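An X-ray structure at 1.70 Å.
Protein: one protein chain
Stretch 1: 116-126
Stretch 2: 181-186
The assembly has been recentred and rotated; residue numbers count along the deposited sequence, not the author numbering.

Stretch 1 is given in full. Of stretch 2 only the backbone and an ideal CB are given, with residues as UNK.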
ATOM      1  N   GLY A 116       3.237  15.865  17.588  1.00 22.19           N
ATOM      2  CA  GLY A 116       4.173  15.321  18.566  1.00 22.48           C
ATOM      3  C   GLY A 116       4.444  13.845  18.318  1.00 24.41           C
ATOM      4  O   GLY A 116       5.540  13.322  18.597  1.00 24.47           O
ATOM      5  N   PHE A 117       3.435  13.154  17.797  1.00 21.85           N
ATOM      6  CA  PHE A 117       3.628  11.784  17.360  1.00 20.91           C
ATOM      7  C   PHE A 117       3.936  11.734  15.869  1.00 22.50           C
ATOM      8  O   PHE A 117       4.849  11.034  15.442  1.00 23.93           O
ATOM      9  CB  PHE A 117       2.394  10.923  17.642  1.00 21.16           C
ATOM     10  CG  PHE A 117       2.525   9.518  17.125  1.00 21.10           C
ATOM     11  CD1 PHE A 117       3.544   8.701  17.582  1.00 22.20           C
ATOM     12  CD2 PHE A 117       1.668   9.032  16.157  1.00 25.14           C
ATOM     13  CE1 PHE A 117       3.686   7.408  17.120  1.00 23.52           C
ATOM     14  CE2 PHE A 117       1.799   7.733  15.684  1.00 25.86           C
ATOM     15  CZ  PHE A 117       2.817   6.923  16.162  1.00 23.01           C
ATOM     16  N   ASN A 118       3.182  12.499  15.079  1.00 20.53           N
ATOM     17  CA  ASN A 118       3.226  12.323  13.624  1.00 20.30           C
ATOM     18  C   ASN A 118       4.590  12.552  12.986  1.00 21.15           C
ATOM     19  O   ASN A 118       4.940  11.861  12.023  1.00 20.35           O
ATOM     20  CB  ASN A 118       2.148  13.175  12.948  1.00 20.37           C
ATOM     21  CG  ASN A 118       0.759  12.788  13.403  1.00 21.85           C
ATOM     22  OD1 ASN A 118       0.528  11.640  13.753  1.00 22.23           O
ATOM     23  ND2 ASN A 118      -0.180  13.736  13.385  1.00 21.62           N
ATOM     24  N   MET A 119       5.358  13.502  13.519  1.00 21.57           N
ATOM     25  CA  MET A 119       6.743  13.701  13.055  1.00 20.80           C
ATOM     26  C   MET A 119       7.540  12.392  13.109  1.00 22.02           C
ATOM     27  O   MET A 119       8.342  12.102  12.218  1.00 23.04           O
ATOM     28  CB  MET A 119       7.457  14.822  13.829  1.00 21.36           C
ATOM     29  CG  MET A 119       7.061  16.227  13.358  1.00 27.30           C
ATOM     30  SD  MET A 119       8.204  17.548  13.869  1.00 25.32           S
ATOM     31  CE  MET A 119       9.587  16.525  14.496  1.00 19.31           C
ATOM     32  N   MET A 120       7.288  11.586  14.134  1.00 22.55           N
ATOM     33  CA  MET A 120       8.059  10.360  14.313  1.00 20.78           C
ATOM     34  C   MET A 120       7.663   9.263  13.323  1.00 20.77           C
ATOM     35  O   MET A 120       8.336   8.243  13.231  1.00 21.87           O
ATOM     36  CB  MET A 120       7.986   9.849  15.757  1.00 19.19           C
ATOM     37  CG  MET A 120       8.520  10.852  16.806  1.00 21.98           C
ATOM     38  SD  MET A 120      10.253  11.356  16.559  1.00 15.00           S
ATOM     39  CE  MET A 120      10.054  13.022  15.990  1.00 27.08           C
ATOM     40  N   LEU A 121       6.568   9.470  12.583  1.00 18.79           N
ATOM     41  CA  LEU A 121       6.174   8.501  11.567  1.00 21.57           C
ATOM     42  C   LEU A 121       7.184   8.433  10.426  1.00 19.86           C
ATOM     43  O   LEU A 121       7.173   7.481   9.636  1.00 22.48           O
ATOM     44  CB  LEU A 121       4.770   8.813  11.045  1.00 21.63           C
ATOM     45  CG  LEU A 121       3.668   8.649  12.084  1.00 22.39           C
ATOM     46  CD1 LEU A 121       2.324   9.109  11.497  1.00 23.78           C
ATOM     47  CD2 LEU A 121       3.581   7.192  12.525  1.00 25.36           C
ATOM     48  N   ALA A 122       8.079   9.422  10.364  1.00 21.16           N
ATOM     49  CA  ALA A 122       9.168   9.403   9.397  1.00 20.60           C
ATOM     50  C   ALA A 122      10.280   8.416   9.757  1.00 24.88           C
ATOM     51  O   ALA A 122      11.137   8.119   8.927  1.00 24.47           O
ATOM     52  CB  ALA A 122       9.746  10.780   9.228  1.00 21.62           C
ATOM     53  N   CYS A 123      10.271   7.921  10.993  1.00 22.75           N
ATOM     54  CA  CYS A 123      11.348   7.042  11.460  1.00 22.98           C
ATOM     55  C   CYS A 123      11.183   5.632  10.911  1.00 21.93           C
ATOM     56  O   CYS A 123      10.080   5.217  10.535  1.00 23.46           O
ATOM     57  CB  CYS A 123      11.381   6.961  12.988  1.00 22.78           C
ATOM     58  SG  CYS A 123      11.867   8.484  13.805  1.00 24.22           S
ATOM     59  N   ASP A 124      12.293   4.901  10.878  1.00 22.68           N
ATOM     60  CA  ASP A 124      12.297   3.513  10.417  1.00 23.85           C
ATOM     61  C   ASP A 124      11.543   2.585  11.356  1.00 21.09           C
ATOM     62  O   ASP A 124      10.975   1.598  10.933  1.00 23.16           O
ATOM     63  CB  ASP A 124      13.719   3.000  10.287  1.00 21.68           C
ATOM     64  CG  ASP A 124      14.493   3.694   9.196  1.00 25.20           C
ATOM     65  OD1 ASP A 124      13.890   4.085   8.163  1.00 24.60           O
ATOM     66  OD2 ASP A 124      15.717   3.828   9.362  1.00 25.12           O
ATOM     67  N   ARG A 125      11.563   2.898  12.649  1.00 22.34           N
ATOM     68  CA  ARG A 125      10.853   2.076  13.611  1.00 21.88           C
ATOM     69  C   ARG A 125      10.416   2.969  14.760  1.00 23.25           C
ATOM     70  O   ARG A 125      11.128   3.886  15.137  1.00 25.56           O
ATOM     71  CB  ARG A 125      11.747   0.923  14.114  1.00 24.60           C
ATOM     72  CG  ARG A 125      11.011  -0.133  14.927  1.00 26.58           C
ATOM     73  CD  ARG A 125      11.876  -1.395  15.128  1.00 22.61           C
ATOM     74  NE  ARG A 125      11.107  -2.527  15.642  1.00 24.26           N
ATOM     75  CZ  ARG A 125      10.362  -3.335  14.906  1.00 24.84           C
ATOM     76  NH1 ARG A 125      10.230  -3.111  13.597  1.00 26.37           N
ATOM     77  NH2 ARG A 125       9.716  -4.350  15.477  1.00 25.33           N
ATOM     78  N   ARG A 126       9.210   2.731  15.247  1.00 23.09           N
ATOM     79  CA  ARG A 126       8.674   3.443  16.389  1.00 23.82           C
ATOM     80  C   ARG A 126       8.354   2.413  17.450  1.00 21.80           C
ATOM     81  O   ARG A 126       7.601   1.478  17.198  1.00 21.61           O
ATOM     82  CB  ARG A 126       7.398   4.186  15.989  1.00 23.47           C
ATOM     83  CG  ARG A 126       7.611   5.429  15.130  1.00 23.49           C
ATOM     84  CD  ARG A 126       7.725   5.115  13.641  1.00 23.18           C
ATOM     85  NE  ARG A 126       6.469   4.600  13.100  1.00 22.57           N
ATOM     86  CZ  ARG A 126       6.305   4.162  11.851  1.00 23.26           C
ATOM     87  NH1 ARG A 126       7.309   4.186  10.989  1.00 23.10           N
ATOM     88  NH2 ARG A 126       5.126   3.710  11.461  1.00 22.06           N
ATOM     89  N   UNK A 181      -0.374  -0.283  12.976  1.00 24.56           N
ATOM     90  CA  UNK A 181       0.931  -0.176  12.354  1.00 25.95           C
ATOM     91  C   UNK A 181       1.611   1.169  12.561  1.00 25.32           C
ATOM     92  O   UNK A 181       2.692   1.405  12.009  1.00 23.02           O
ATOM     93  CB  UNK A 181       0.799  -0.448  10.854  1.00 25.95           C
ATOM     94  N   UNK A 182       0.992   2.049  13.354  1.00 23.94           N
ATOM     95  CA  UNK A 182       1.596   3.344  13.665  1.00 21.03           C
ATOM     96  C   UNK A 182       2.878   3.158  14.471  1.00 22.89           C
ATOM     97  O   UNK A 182       3.833   3.900  14.290  1.00 23.17           O
ATOM     98  CB  UNK A 182       0.610   4.226  14.434  1.00 21.03           C
ATOM     99  N   UNK A 183       2.878   2.160  15.357  1.00 20.85           N
ATOM    100  CA  UNK A 183       4.085   1.726  16.054  1.00 22.90           C
ATOM    101  C   UNK A 183       4.383   0.273  15.689  1.00 22.01           C
ATOM    102  O   UNK A 183       3.480  -0.468  15.285  1.00 23.05           O
ATOM    103  CB  UNK A 183       3.930   1.885  17.568  1.00 22.90           C
ATOM    104  N   UNK A 184       5.646  -0.132  15.854  1.00 25.64           N
ATOM    105  CA  UNK A 184       6.084  -1.474  15.466  1.00 23.83           C
ATOM    106  C   UNK A 184       6.121  -2.476  16.616  1.00 26.95           C
ATOM    107  O   UNK A 184       6.027  -3.681  16.390  1.00 27.85           O
ATOM    108  CB  UNK A 184       7.475  -1.390  14.834  1.00 23.83           C
ATOM    109  N   UNK A 185       6.242  -1.974  17.840  1.00 23.08           N
ATOM    110  CA  UNK A 185       6.268  -2.842  19.012  1.00 28.57           C
ATOM    111  C   UNK A 185       6.068  -2.069  20.300  1.00 29.07           C
ATOM    112  O   UNK A 185       6.241  -0.837  20.350  1.00 25.56           O
ATOM    113  CB  UNK A 185       7.591  -3.609  19.072  1.00 28.57           C
ATOM    114  N   UNK A 186       5.707  -2.812  21.342  1.00 26.93           N
ATOM    115  CA  UNK A 186       5.476  -2.251  22.661  1.00 23.83           C
ATOM    116  C   UNK A 186       6.438  -2.907  23.639  1.00 27.47           C
ATOM    117  O   UNK A 186       6.641  -4.127  23.574  1.00 27.39           O
ATOM    118  CB  UNK A 186       4.024  -2.446  23.101  1.00 23.83           C
TER

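Position 181 has phi 93° and psi 5°. Positive phi by itself favours glycine, though asparagine can also adopt it. An ideal CB here has nothing of stretch 1 within 5.5 Å, so stretch 1 sets no demand on a side chain. The residue is Gly 181. It is the first residue past a helix, in a Schellman motif.

At position 182 the CA-to-CB bond points sideways. The ideal CB lies 3.9 Å from Phe 117 CZ and 4.6 Å from Leu 121 CD2. The surroundings are therefore largely apolar, and leucine, isoleucine, valine or methionine would suit. The backbone O accepts hydrogen bonds from Arg 126 NE at 3.0 Å and Arg 126 NH2 at 3.1 Å, and it sits at the edge of the guanidinium. The residue is Leu 182. Its CD2 packs 4.0 Å from Leu 121 CD2, and its CB meets Phe 117 CZ at 3.9 Å.

Position 183 has extended backbone angles, phi -118° and psi 158°, which suit beta-branched residues. The CA-to-CB bond points sideways, and the ideal CB is 5.3 Å from Phe 117 CZ. A side chain long enough to reach the ring finds apolar company, so valine, isoleucine or leucine would fit. The residue is Ile 183. Ile 183 CD1 reaches the edge of the Phe 117 ring, 3.5 Å from Phe 117 CE1.

Position 184 points toward stretch 1. Its backbone N donates to Arg 126 O at 2.9 Å. The ideal CB is 3.5 Å from Arg 125 NH1, and the backbone N of Arg 126 is a donor within a side chain's reach. A side chain with an acceptor would suit: glutamine or glutamate, perhaps asparagine or aspartate. The residue is Gln 184. With chi1 m and chi2 p, it brings OE1 to Arg 126 N, a hydrogen bond of 2.8 Å. OE1 also lies over one face of the Arg 126 guanidinium, while CB lies over a face of the Arg 125 guanidinium.

At position 185 the CA-to-CB bond points sideways, but the ideal CB is 4.2 Å from Arg 125 NH2. That positive charge favours glutamate or aspartate; glutamine could also accept. The residue is Glu 185. OE2 forms a salt bridge at the guanidinium edge, with hydrogen bonds from Arg 125 NE at 2.8 Å and Arg 125 NH2 at 3.1 Å.

Position 186 is in a strand and points away. Stretch 1 leaves the choice open, although beta-branched residues suit a strand. The residue is Ile 186, which makes no contact with stretch 1.

Stretch 2 181-186: GLIQEI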
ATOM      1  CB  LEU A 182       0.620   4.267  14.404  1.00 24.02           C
ATOM      2  CG  LEU A 182      -0.586   4.745  13.583  1.00 23.77           C
ATOM      3  CD1 LEU A 182      -1.592   5.488  14.455  1.00 25.12           C
ATOM      4  CD2 LEU A 182      -0.125   5.610  12.417  1.00 22.62           C
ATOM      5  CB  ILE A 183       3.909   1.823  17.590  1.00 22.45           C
ATOM      6  CG1 ILE A 183       3.663   3.273  18.000  1.00 24.01           C
ATOM      7  CG2 ILE A 183       5.112   1.260  18.306  1.00 33.75           C
ATOM      8  CD1 ILE A 183       4.780   4.187  17.699  1.00 31.71           C
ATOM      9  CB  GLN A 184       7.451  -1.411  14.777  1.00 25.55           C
ATOM     10  CG  GLN A 184       7.365  -0.974  13.306  1.00 26.43           C
ATOM     11  CD  GLN A 184       6.776   0.424  13.135  1.00 22.19           C
ATOM     12  OE1 GLN A 184       7.326   1.411  13.624  1.00 23.34           O
ATOM     13  NE2 GLN A 184       5.641   0.508  12.435  1.00 25.42           N
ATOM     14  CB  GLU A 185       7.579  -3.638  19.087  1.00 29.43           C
ATOM     15  CG  GLU A 185       8.834  -2.790  19.086  1.00 31.26           C
ATOM     16  CD  GLU A 185      10.106  -3.631  19.184  1.00 32.67           C
ATOM     17  OE1 GLU A 185      10.285  -4.336  20.206  1.00 33.90           O
ATOM     18  OE2 GLU A 185      10.937  -3.575  18.252  1.00 29.11           O
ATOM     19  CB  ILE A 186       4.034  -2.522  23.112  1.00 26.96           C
ATOM     20  CG1 ILE A 186       3.042  -1.823  22.170  1.00 27.93           C
ATOM     21  CG2 ILE A 186       3.815  -2.073  24.549  1.00 30.37           C
ATOM     22  CD1 ILE A 186       1.589  -2.079  22.503  1.00 24.87           C
TER
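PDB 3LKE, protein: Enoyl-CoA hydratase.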